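Local coordinates for uncharacterized protein (Pseudomonas aeruginosa, PDB 4O5P), which acts as the type VI secretion phospholipase effector Tle1, probably hydrolysing phospholipids of target membranes, at residues I65-G70 / L227-Y232; Q152-L157 / Y265-L270; T757-P762 / S802-Q807. One frame throughout, in Å; residues are numbered along the deposited sequence.

Contact 1 (I65-G70 / L227-Y232); sequences IHITLG and LAMRLY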
loop_
_atom_site.group_PDB
_atom_site.type_symbol
_atom_site.label_atom_id
_atom_site.label_comp_id
_atom_site.label_asym_id
_atom_site.label_seq_id
_atom_site.Cartn_x
_atom_site.Cartn_y
_atom_site.Cartn_z
ATOM N N ILE A 65 19.431 -6.680 19.785
ATOM C CA ILE A 65 19.491 -5.882 18.569
ATOM C C ILE A 65 18.080 -5.398 18.269
ATOM O O ILE A 65 17.166 -6.210 18.108
ATOM C CB ILE A 65 20.062 -6.693 17.384
ATOM C CG1 ILE A 65 21.381 -7.340 17.808
ATOM C CG2 ILE A 65 20.267 -5.799 16.150
ATOM C CD1 ILE A 65 22.028 -8.145 16.737
ATOM N N HIS A 66 17.898 -4.081 18.233
ATOM C CA HIS A 66 16.568 -3.512 18.030
ATOM C C HIS A 66 16.538 -2.893 16.644
ATOM O O HIS A 66 17.387 -2.057 16.315
ATOM C CB HIS A 66 16.245 -2.459 19.102
ATOM C CG HIS A 66 16.083 -3.016 20.488
ATOM N ND1 HIS A 66 14.868 -3.451 20.983
ATOM C CD2 HIS A 66 16.976 -3.173 21.495
ATOM C CE1 HIS A 66 15.023 -3.864 22.228
ATOM N NE2 HIS A 66 16.291 -3.698 22.566
ATOM N N ILE A 67 15.573 -3.318 15.826
ATOM C CA ILE A 67 15.561 -2.930 14.419
ATOM C C ILE A 67 14.214 -2.363 14.001
ATOM O O ILE A 67 13.195 -3.039 14.099
ATOM C CB ILE A 67 15.840 -4.127 13.506
ATOM C CG1 ILE A 67 17.185 -4.782 13.843
ATOM C CG2 ILE A 67 15.787 -3.707 12.040
ATOM C CD1 ILE A 67 17.329 -6.190 13.275
ATOM N N THR A 68 14.218 -1.125 13.519
ATOM C CA THR A 68 13.032 -0.542 12.892
ATOM C C THR A 68 13.145 -0.620 11.363
ATOM O O THR A 68 14.183 -0.248 10.795
ATOM C CB THR A 68 12.854 0.922 13.311
ATOM O OG1 THR A 68 12.790 1.017 14.743
ATOM C CG2 THR A 68 11.580 1.499 12.712
ATOM N N LEU A 69 12.076 -1.085 10.707
ATOM C CA LEU A 69 11.972 -1.168 9.249
ATOM C C LEU A 69 10.679 -0.475 8.779
ATOM O O LEU A 69 9.598 -0.821 9.226
ATOM C CB LEU A 69 11.947 -2.640 8.827
ATOM C CG LEU A 69 11.911 -3.020 7.352
ATOM C CD1 LEU A 69 13.002 -2.292 6.611
ATOM C CD2 LEU A 69 12.095 -4.530 7.169
ATOM N N GLY A 70 10.795 0.509 7.897
ATOM C CA GLY A 70 9.631 1.218 7.391
ATOM C C GLY A 70 9.496 1.035 5.891
ATOM O O GLY A 70 10.416 1.373 5.141
ATOM N N LEU A 227 21.917 -11.121 22.405
ATOM C CA LEU A 227 20.814 -11.832 23.038
ATOM C C LEU A 227 19.634 -12.165 22.138
ATOM O O LEU A 227 19.109 -13.282 22.186
ATOM C CB LEU A 227 20.302 -11.034 24.231
ATOM C CG LEU A 227 21.234 -10.982 25.434
ATOM C CD1 LEU A 227 20.624 -10.138 26.527
ATOM C CD2 LEU A 227 21.504 -12.394 25.926
ATOM N N ALA A 228 19.179 -11.190 21.355
ATOM C CA ALA A 228 17.957 -11.380 20.580
ATOM C C ALA A 228 17.829 -10.349 19.489
ATOM O O ALA A 228 18.622 -9.401 19.400
ATOM C CB ALA A 228 16.712 -11.316 21.487
HETATM N N MSE A 229 16.800 -10.544 18.675
HETATM C CA MSE A 229 16.447 -9.597 17.645
HETATM C C MSE A 229 14.989 -9.233 17.769
HETATM O O MSE A 229 14.123 -10.097 17.722
HETATM C CB MSE A 229 16.737 -10.185 16.278
HETATM C CG MSE A 229 18.219 -10.206 16.048
HETATM SE SE MSE A 229 18.827 -10.666 14.330
HETATM C CE MSE A 229 17.485 -9.788 13.159
ATOM N N ARG A 230 14.741 -7.937 17.924
ATOM C CA ARG A 230 13.417 -7.415 18.208
ATOM C C ARG A 230 13.074 -6.395 17.135
ATOM O O ARG A 230 13.830 -5.438 16.928
ATOM C CB ARG A 230 13.422 -6.760 19.584
ATOM C CG ARG A 230 13.950 -7.665 20.688
ATOM C CD ARG A 230 13.067 -8.873 20.844
ATOM N NE ARG A 230 13.541 -9.815 21.861
ATOM C CZ ARG A 230 13.103 -11.067 21.963
ATOM N NH1 ARG A 230 12.182 -11.524 21.118
ATOM N NH2 ARG A 230 13.576 -11.864 22.909
ATOM N N LEU A 231 11.947 -6.604 16.448
ATOM C CA LEU A 231 11.624 -5.824 15.247
ATOM C C LEU A 231 10.440 -4.879 15.462
ATOM O O LEU A 231 9.460 -5.237 16.097
ATOM C CB LEU A 231 11.305 -6.740 14.062
ATOM C CG LEU A 231 12.397 -7.665 13.514
ATOM C CD1 LEU A 231 12.055 -8.147 12.134
ATOM C CD2 LEU A 231 13.722 -6.979 13.494
ATOM N N TYR A 232 10.559 -3.671 14.923
ATOM C CA TYR A 232 9.496 -2.676 14.917
ATOM C C TYR A 232 9.333 -2.300 13.451
ATOM O O TYR A 232 10.290 -1.846 12.808
ATOM C CB TYR A 232 9.887 -1.479 15.794
ATOM C CG TYR A 232 10.473 -1.954 17.106
ATOM C CD1 TYR A 232 11.823 -2.288 17.200
ATOM C CD2 TYR A 232 9.672 -2.131 18.227
ATOM C CE1 TYR A 232 12.360 -2.760 18.375
ATOM C CE2 TYR A 232 10.211 -2.610 19.415
ATOM C CZ TYR A 232 11.551 -2.913 19.478
ATOM O OH TYR A 232 12.101 -3.388 20.648
#

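Contact 2 (Q152-L157 / Y265-L270); sequences QLVDAL and YRFAGL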
loop_
_atom_site.group_PDB
_atom_site.type_symbol
_atom_site.label_atom_id
_atom_site.label_comp_id
_atom_site.label_asym_id
_atom_site.label_seq_id
_atom_site.Cartn_x
_atom_site.Cartn_y
_atom_site.Cartn_z
ATOM N N GLN A 152 18.136 -6.580 5.105
ATOM C CA GLN A 152 18.566 -5.565 6.073
ATOM C C GLN A 152 18.781 -6.111 7.485
ATOM O O GLN A 152 19.585 -5.561 8.254
ATOM C CB GLN A 152 17.583 -4.397 6.117
ATOM C CG GLN A 152 17.461 -3.682 4.798
ATOM C CD GLN A 152 18.801 -3.514 4.116
ATOM O OE1 GLN A 152 19.642 -2.734 4.563
ATOM N NE2 GLN A 152 19.015 -4.257 3.045
ATOM N N LEU A 153 18.062 -7.181 7.814
ATOM C CA LEU A 153 18.203 -7.860 9.092
ATOM C C LEU A 153 19.569 -8.543 9.149
ATOM O O LEU A 153 20.277 -8.522 10.179
ATOM C CB LEU A 153 17.109 -8.919 9.231
ATOM C CG LEU A 153 15.627 -8.510 9.262
ATOM C CD1 LEU A 153 14.793 -9.718 9.669
ATOM C CD2 LEU A 153 15.365 -7.345 10.204
ATOM N N VAL A 154 19.919 -9.159 8.023
ATOM C CA VAL A 154 21.205 -9.807 7.877
ATOM C C VAL A 154 22.279 -8.740 8.078
ATOM O O VAL A 154 23.235 -8.958 8.821
ATOM C CB VAL A 154 21.351 -10.497 6.499
ATOM C CG1 VAL A 154 22.806 -10.873 6.236
ATOM C CG2 VAL A 154 20.475 -11.734 6.408
ATOM N N ASP A 155 22.092 -7.583 7.435
ATOM C CA ASP A 155 23.010 -6.450 7.540
ATOM C C ASP A 155 23.191 -5.980 8.978
ATOM O O ASP A 155 24.309 -5.734 9.411
ATOM C CB ASP A 155 22.518 -5.284 6.679
ATOM C CG ASP A 155 23.487 -4.108 6.676
ATOM O OD1 ASP A 155 24.572 -4.239 6.079
ATOM O OD2 ASP A 155 23.170 -3.047 7.259
ATOM N N ALA A 156 22.087 -5.854 9.708
ATOM C CA ALA A 156 22.137 -5.440 11.106
ATOM C C ALA A 156 22.971 -6.402 11.951
ATOM O O ALA A 156 23.810 -5.961 12.744
ATOM C CB ALA A 156 20.728 -5.295 11.676
ATOM N N LEU A 157 22.749 -7.709 11.779
ATOM C CA LEU A 157 23.550 -8.683 12.540
ATOM C C LEU A 157 25.020 -8.612 12.120
ATOM O O LEU A 157 25.914 -8.586 12.960
ATOM C CB LEU A 157 23.007 -10.106 12.351
ATOM C CG LEU A 157 23.460 -11.185 13.341
ATOM C CD1 LEU A 157 23.352 -10.684 14.780
ATOM C CD2 LEU A 157 22.653 -12.464 13.172
ATOM N N TYR A 265 11.073 -19.083 17.420
ATOM C CA TYR A 265 11.531 -18.426 16.224
ATOM C C TYR A 265 12.957 -17.941 16.440
ATOM O O TYR A 265 13.262 -17.255 17.421
ATOM C CB TYR A 265 10.557 -17.299 15.850
ATOM C CG TYR A 265 9.134 -17.810 15.775
ATOM C CD1 TYR A 265 8.329 -17.846 16.908
ATOM C CD2 TYR A 265 8.607 -18.288 14.583
ATOM C CE1 TYR A 265 7.033 -18.333 16.864
ATOM C CE2 TYR A 265 7.301 -18.775 14.523
ATOM C CZ TYR A 265 6.522 -18.792 15.673
ATOM O OH TYR A 265 5.228 -19.272 15.635
ATOM N N ARG A 266 13.841 -18.352 15.539
ATOM C CA ARG A 266 15.243 -18.003 15.654
ATOM C C ARG A 266 15.818 -17.590 14.316
ATOM O O ARG A 266 15.407 -18.097 13.270
ATOM C CB ARG A 266 16.049 -19.151 16.282
ATOM C CG ARG A 266 15.831 -19.229 17.792
ATOM C CD ARG A 266 16.428 -20.448 18.441
ATOM N NE ARG A 266 15.987 -20.523 19.832
ATOM C CZ ARG A 266 16.635 -19.992 20.869
ATOM N NH1 ARG A 266 17.777 -19.339 20.697
ATOM N NH2 ARG A 266 16.138 -20.118 22.091
ATOM N N PHE A 267 16.753 -16.648 14.386
ATOM C CA PHE A 267 17.393 -16.039 13.238
ATOM C C PHE A 267 18.882 -16.172 13.521
ATOM O O PHE A 267 19.443 -15.427 14.344
ATOM C CB PHE A 267 16.999 -14.562 13.168
ATOM C CG PHE A 267 17.547 -13.827 11.979
ATOM C CD1 PHE A 267 18.780 -13.200 12.045
ATOM C CD2 PHE A 267 16.804 -13.733 10.799
ATOM C CE1 PHE A 267 19.284 -12.498 10.959
ATOM C CE2 PHE A 267 17.297 -13.033 9.707
ATOM C CZ PHE A 267 18.547 -12.412 9.789
ATOM N N ALA A 268 19.512 -17.136 12.855
ATOM C CA ALA A 268 20.910 -17.474 13.126
ATOM C C ALA A 268 21.142 -17.808 14.615
ATOM O O ALA A 268 22.133 -17.391 15.219
ATOM C CB ALA A 268 21.822 -16.342 12.659
ATOM N N GLY A 269 20.212 -18.560 15.199
ATOM C CA GLY A 269 20.337 -18.999 16.580
ATOM C C GLY A 269 19.651 -18.081 17.573
ATOM O O GLY A 269 19.253 -18.522 18.659
ATOM N N LEU A 270 19.514 -16.809 17.187
ATOM C CA LEU A 270 19.003 -15.767 18.070
ATOM C C LEU A 270 17.480 -15.734 18.065
ATOM O O LEU A 270 16.869 -15.753 16.990
ATOM C CB LEU A 270 19.503 -14.399 17.602
ATOM C CG LEU A 270 20.975 -14.006 17.673
ATOM C CD1 LEU A 270 21.168 -12.669 16.970
ATOM C CD2 LEU A 270 21.457 -13.925 19.120
#

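Contact 3 (T757-P762 / S802-Q807); sequences TGIALP and SPALQQ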
loop_
_atom_site.group_PDB
_atom_site.type_symbol
_atom_site.label_atom_id
_atom_site.label_comp_id
_atom_site.label_asym_id
_atom_site.label_seq_id
_atom_site.Cartn_x
_atom_site.Cartn_y
_atom_site.Cartn_z
ATOM N N THR A 757 -1.956 -7.883 -32.745
ATOM C CA THR A 757 -2.446 -8.191 -34.080
ATOM C C THR A 757 -3.958 -8.016 -34.225
ATOM O O THR A 757 -4.462 -7.894 -35.340
ATOM C CB THR A 757 -2.102 -9.624 -34.449
ATOM O OG1 THR A 757 -2.421 -9.864 -35.823
ATOM C CG2 THR A 757 -2.900 -10.540 -33.613
ATOM N N GLY A 758 -4.682 -8.009 -33.107
ATOM C CA GLY A 758 -6.130 -7.913 -33.155
ATOM C C GLY A 758 -6.840 -9.250 -33.333
ATOM O O GLY A 758 -8.069 -9.315 -33.290
ATOM N N ILE A 759 -6.067 -10.319 -33.519
ATOM C CA ILE A 759 -6.616 -11.652 -33.799
ATOM C C ILE A 759 -7.341 -12.254 -32.591
ATOM O O ILE A 759 -6.905 -12.095 -31.451
ATOM C CB ILE A 759 -5.507 -12.609 -34.331
ATOM C CG1 ILE A 759 -5.042 -12.159 -35.722
ATOM C CG2 ILE A 759 -5.989 -14.037 -34.420
ATOM C CD1 ILE A 759 -3.737 -12.821 -36.189
ATOM N N ALA A 760 -8.462 -12.926 -32.845
ATOM C CA ALA A 760 -9.256 -13.528 -31.778
ATOM C C ALA A 760 -8.553 -14.733 -31.131
ATOM O O ALA A 760 -8.020 -15.599 -31.823
ATOM C CB ALA A 760 -10.640 -13.926 -32.311
ATOM N N LEU A 761 -8.583 -14.792 -29.802
ATOM C CA LEU A 761 -8.012 -15.912 -29.067
ATOM C C LEU A 761 -9.074 -16.977 -28.764
ATOM O O LEU A 761 -10.235 -16.658 -28.512
ATOM C CB LEU A 761 -7.349 -15.423 -27.771
ATOM C CG LEU A 761 -6.105 -14.553 -27.958
ATOM C CD1 LEU A 761 -5.636 -13.990 -26.627
ATOM C CD2 LEU A 761 -4.987 -15.342 -28.621
ATOM N N PRO A 762 -8.668 -18.253 -28.772
ATOM C CA PRO A 762 -9.573 -19.358 -28.434
ATOM C C PRO A 762 -10.137 -19.241 -27.011
ATOM O O PRO A 762 -9.387 -18.990 -26.065
ATOM C CB PRO A 762 -8.659 -20.588 -28.523
ATOM C CG PRO A 762 -7.270 -20.048 -28.309
ATOM C CD PRO A 762 -7.279 -18.710 -28.970
ATOM N N SER A 802 -3.138 -23.477 -35.665
ATOM C CA SER A 802 -3.801 -22.264 -36.150
ATOM C C SER A 802 -2.842 -21.347 -36.889
ATOM O O SER A 802 -1.922 -20.795 -36.278
ATOM C CB SER A 802 -4.403 -21.468 -34.983
ATOM O OG SER A 802 -5.272 -22.257 -34.186
ATOM N N PRO A 803 -3.048 -21.180 -38.205
ATOM C CA PRO A 803 -2.338 -20.115 -38.925
ATOM C C PRO A 803 -2.512 -18.740 -38.255
ATOM O O PRO A 803 -1.544 -17.956 -38.189
ATOM C CB PRO A 803 -2.991 -20.153 -40.303
ATOM C CG PRO A 803 -3.293 -21.618 -40.498
ATOM C CD PRO A 803 -3.690 -22.137 -39.129
ATOM N N ALA A 804 -3.712 -18.470 -37.737
ATOM C CA ALA A 804 -3.984 -17.206 -37.048
ATOM C C ALA A 804 -3.093 -17.013 -35.817
ATOM O O ALA A 804 -2.428 -15.967 -35.639
ATOM C CB ALA A 804 -5.457 -17.131 -36.656
ATOM N N LEU A 805 -3.090 -18.022 -34.952
ATOM C CA LEU A 805 -2.241 -17.975 -33.779
ATOM C C LEU A 805 -0.778 -17.917 -34.210
ATOM O O LEU A 805 0.044 -17.392 -33.485
ATOM C CB LEU A 805 -2.496 -19.172 -32.863
ATOM C CG LEU A 805 -3.856 -19.214 -32.155
ATOM C CD1 LEU A 805 -3.920 -20.349 -31.148
ATOM C CD2 LEU A 805 -4.169 -17.878 -31.484
ATOM N N GLN A 806 -0.447 -18.441 -35.392
ATOM C CA GLN A 806 0.932 -18.331 -35.872
ATOM C C GLN A 806 1.284 -16.870 -36.124
ATOM O O GLN A 806 2.388 -16.427 -35.795
ATOM C CB GLN A 806 1.165 -19.164 -37.132
ATOM C CG GLN A 806 1.114 -20.669 -36.919
ATOM C CD GLN A 806 1.116 -21.432 -38.235
ATOM O OE1 GLN A 806 1.740 -21.011 -39.217
ATOM N NE2 GLN A 806 0.400 -22.554 -38.265
ATOM N N GLN A 807 0.354 -16.104 -36.687
ATOM C CA GLN A 807 0.633 -14.661 -36.800
ATOM C C GLN A 807 0.780 -13.987 -35.432
ATOM O O GLN A 807 1.729 -13.201 -35.204
ATOM C CB GLN A 807 -0.415 -13.942 -37.643
ATOM C CG GLN A 807 0.027 -13.728 -39.092
ATOM C CD GLN A 807 -1.136 -13.438 -40.003
ATOM O OE1 GLN A 807 -2.285 -13.432 -39.564
ATOM N NE2 GLN A 807 -0.851 -13.200 -41.281
#

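Contact 1 (I65-G70 / L227-Y232)
The rings of H66 and Y232 meet rim to rim, neither over the face of the other, with their planes 24° apart. ND1 of H66 lies at the edge of the tyrosine ring and is hydrogen-bonded to Y232 OH at 2.8 Å. CE1 of Y232 lies in the imidazole plane. Y232 also brings its CD1 edge to I67 O, 3.5 Å away. The other nitrogen of the H66 ring, NE2, makes a weak hydrogen bond to Q34 O.

The backbones pair as parallel strands. I65 N bonds A228 O and R230 N bonds I65 O. I67 N bonds R230 O and Y232 N bonds I67 O, and L69 N closes on Y232 O at 2.9 Å. On the face that carries I65, I67, M229 and L231, I67 CB touches L231 CD2 at 3.6 Å, the two side chains running the same way. I67 CD1 meets CE of selenomethionine M229, also at 3.6 Å. R230 leads its polar end away from strand 62-71, to D37 in a salt bridge and to S273.

The pair lies in the largely parallel part of a mixed sheet, consistent with the alpha/beta-hydrolase family of the catalytic domain. Strand 62-71 lies between strands 111-116 and 225-236, and strand 270-280 follows beyond the latter. Helix 139-162 covers the isoleucine face through L153, L157 and T160.

Contact 2 (Q152-L157 / Y265-L270)
F267 points its ring tip at helix 139-162. Its CB points toward the helix, and CG stands anti to the backbone N (chi1 -177°). CZ leads: it lies 3.8 Å from L153 CB and 4.0 Å from V154 CG2. V154 stands at about a right angle to the phenylalanine, whereas L153 crosses it obliquely. One turn further along the helix, L157 runs past F267 in the opposite direction. Its CD2 sits at the ring edge, 4.0 Å from F267 CE1.

The strand side is a tight beta hairpin. A type I' turn from F267 to L270 joins strand 266-267 to strand 270-280, with F267 and L270 bonded to each other through both backbone N-H groups. G269 has backbone angles at which a CB would be jammed against the preceding carbonyl. R266, just before the turn, folds back on it: NH1 bonds G269 O at 2.6 Å, the acceptor almost in the guanidinium plane, and NH2 forms a salt bridge with E264.

The two methyls of L157 meet different partners, from a CG that stands anti to the backbone N (chi1 -164°). CD2 also touches A268 CB at 4.0 Å, while CD1 meets L270 CD1 tip to tip at 3.7 Å. Helix 195-219 adds L207 against F267, L210 against L157 and L214 against L270.

Contact 3 (T757-P762 / S802-Q807)
I759 reaches from the loop to the first turn of helix 803-814 and meets it with both branches. Its CB points toward the helix and divides there. The CG2 methyl goes one way and rests on A804 CB at 3.9 Å. The other branch starts at CG1, which stands anti to the carbonyl carbon (chi1 -68°). From there a chi2 of 166° extends CD1 away from the backbone, to A804 O and Q807, and this tip does most of the touching. CD1 lies 3.5 Å from A804 O, 3.8 Å from Q807 CB and 3.7 Å from Q807 OE1. Q807 crosses the isoleucine at about a right angle. V808, one residue further on the helix, also touches I759.

L805 forms the second meeting point. Its CD2 methyl contacts L761 CD2 at 3.9 Å, and the two leucines cross at about a right angle. The same methyl meets P762 CD at 4.1 Å, where leucine and proline come tip to tip. L761 also touches V711 and L713, and its backbone is bonded to A752 of strand 749-753. A799 lies against L805.

The contact joins the loop between strand 749-753 and helix 767-772 to the start of the last modelled helix, within the Tle1-like C-terminal region. No hydrogen bond or salt bridge crosses it. The contact is mostly apolar, with I759 CD1 also lying against two oxygens, A804 O and Q807 OE1. It therefore depends on van der Waals fit and not on directed bonds, with A760 and Q807 at the exposed margin.

How the contacts relate
Contacts 1 and 2 belong to one core, while contact 3 lies near the surface. The centres of contacts 1 and 2 are about 9 Å apart. They touch directly: L153, L157 and F267 of contact 2 pack on I65, I67, M229 and L231 of contact 1. Both reach the same sheet, and their segments alternate along the chain. Contact 1 is held mainly by backbone hydrogen bonds between strands. Contact 2 sets helix and hairpin together by side-chain packing, with no hydrogen bond across it. Contact 3 is likewise mostly apolar but only partly buried, and its nearest atoms are about 39 Å from contact 1, on the opposite side of the chain's centre.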